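Side-chain contact in telomeric DNA-binding factor trf1 (PDB 6K5S), which probably binds telomeric DNA, its all-helical TRF-family domain likely serving self-association: residues L21-K26 and S32-N37. Sequence-based numbering, arbitrary orientation.
Sequences LSILGK and SAIVTN
Ile23 and Leu24, in the last turn of helix 10-24, meet Ile34 and Val35 of helix 28-36 where these two consecutive helices, joined by a short link, pack against each other in the all-helical TRF-family domain. The packing is apolar: the segments share no hydrogen bond, and about 160 Å² is buried between them, both sides summed. Two methyl pairings carry it. Ile23 CG2 lies 3.8 Å from Ile34 CD1 and 4.0 Å from Ile34 CG2, so one methyl of Ile23 meets both the long branch and the short branch of Ile34, the two side chains crossing at about a right angle. Ile34 chi2 of 177° extends the long branch and carries CD1 out to this methyl. In the second pairing Leu24 CD2 stands 3.7 Å from Val35 CG2. Although the CB of Leu24 is not directed at helix 28-36, chi1 of -60° sets CG anti to the carbonyl carbon and CD2 reaches that methyl, these side chains too crossing at about a right angle. Phe46 of helix 41-60 touches all four residues, and Leu24 also packs on Leu91 and Ala92 of helix 76-94, so helices 41-60 and 76-94 both pack against this helix pair. Leu3 of the second subunit packs on Ile23, placing this contact beside the dimer interface.

Polar groups add no bond across the contact. Lys26 NZ comes within 4.3 Å of Ile34 CD1, beside the apolar patch, and has a long, weak ion pair with Glu30. Internal to segment 32-37, Ser32 O accepts both Thr36 N and, at 2.8 Å, Thr36 OG1, a hydroxyl that sits 40° out of the carbonyl plane.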
# COMPACT_ATOMS: atom_id res chain seq x y z
N LEU A 21 -1.42 -12.27 6.45
CA LEU A 21 -1.40 -13.24 7.54
C LEU A 21 -2.77 -13.87 7.74
O LEU A 21 -2.88 -15.08 7.99
CB LEU A 21 -0.95 -12.58 8.83
CG LEU A 21 0.56 -12.36 8.80
CD1 LEU A 21 0.94 -11.33 9.89
CD2 LEU A 21 1.27 -13.68 8.96
N SER A 22 -3.82 -13.08 7.60
CA SER A 22 -5.16 -13.60 7.83
C SER A 22 -5.69 -14.37 6.63
O SER A 22 -6.53 -15.27 6.79
CB SER A 22 -6.10 -12.46 8.21
OG SER A 22 -6.40 -11.66 7.10
N ILE A 23 -5.21 -14.07 5.42
CA ILE A 23 -5.57 -14.92 4.28
C ILE A 23 -4.82 -16.24 4.35
O ILE A 23 -5.43 -17.32 4.32
CB ILE A 23 -5.33 -14.19 2.95
CG1 ILE A 23 -6.33 -13.07 2.75
CG2 ILE A 23 -5.46 -15.18 1.77
CD1 ILE A 23 -6.12 -12.27 1.46
N LEU A 24 -3.49 -16.18 4.47
CA LEU A 24 -2.67 -17.38 4.41
C LEU A 24 -2.64 -18.15 5.73
O LEU A 24 -2.06 -19.24 5.77
CB LEU A 24 -1.25 -17.05 4.01
CG LEU A 24 -1.07 -16.39 2.65
CD1 LEU A 24 0.37 -16.11 2.52
CD2 LEU A 24 -1.53 -17.33 1.55
N GLY A 25 -3.23 -17.62 6.78
CA GLY A 25 -3.36 -18.36 8.02
C GLY A 25 -4.64 -19.14 8.14
O GLY A 25 -4.89 -19.73 9.19
N LYS A 26 -5.47 -19.17 7.09
CA LYS A 26 -6.70 -19.96 7.08
C LYS A 26 -6.36 -21.45 7.02
O LYS A 26 -5.17 -21.80 6.95
CB LYS A 26 -7.57 -19.55 5.89
CG LYS A 26 -8.19 -18.18 6.05
CD LYS A 26 -8.83 -17.74 4.75
CE LYS A 26 -10.18 -17.10 5.00
NZ LYS A 26 -10.73 -16.62 3.71
N SER A 32 -4.28 -22.63 0.36
CA SER A 32 -3.70 -23.17 -0.87
C SER A 32 -4.59 -22.88 -2.06
O SER A 32 -4.10 -22.51 -3.14
CB SER A 32 -3.44 -24.66 -0.74
OG SER A 32 -2.61 -24.92 0.37
N ALA A 33 -5.90 -23.03 -1.89
CA ALA A 33 -6.84 -22.73 -2.97
C ALA A 33 -6.68 -21.29 -3.44
O ALA A 33 -6.66 -21.02 -4.65
CB ALA A 33 -8.27 -23.00 -2.52
N ILE A 34 -6.56 -20.36 -2.50
CA ILE A 34 -6.48 -18.95 -2.87
C ILE A 34 -5.24 -18.70 -3.72
O ILE A 34 -5.32 -18.08 -4.79
CB ILE A 34 -6.52 -18.10 -1.58
CG1 ILE A 34 -7.88 -18.30 -0.90
CG2 ILE A 34 -6.25 -16.64 -1.88
CD1 ILE A 34 -8.06 -17.59 0.42
N VAL A 35 -4.10 -19.27 -3.32
CA VAL A 35 -2.86 -19.01 -4.04
C VAL A 35 -2.85 -19.72 -5.39
O VAL A 35 -2.39 -19.17 -6.39
CB VAL A 35 -1.65 -19.42 -3.18
CG1 VAL A 35 -0.37 -19.34 -4.00
CG2 VAL A 35 -1.54 -18.50 -1.98
N THR A 36 -3.36 -20.95 -5.45
CA THR A 36 -3.32 -21.75 -6.67
C THR A 36 -4.48 -21.48 -7.63
O THR A 36 -4.54 -22.13 -8.68
CB THR A 36 -3.29 -23.25 -6.33
OG1 THR A 36 -4.51 -23.66 -5.71
CG2 THR A 36 -2.14 -23.58 -5.41
N ASN A 37 -5.38 -20.55 -7.33
CA ASN A 37 -6.47 -20.18 -8.24
C ASN A 37 -6.56 -18.66 -8.33
O ASN A 37 -7.48 -18.04 -7.78
CB ASN A 37 -7.80 -20.78 -7.81
CG ASN A 37 -7.78 -22.29 -7.86
OD1 ASN A 37 -7.91 -22.96 -6.84
ND2 ASN A 37 -7.60 -22.84 -9.06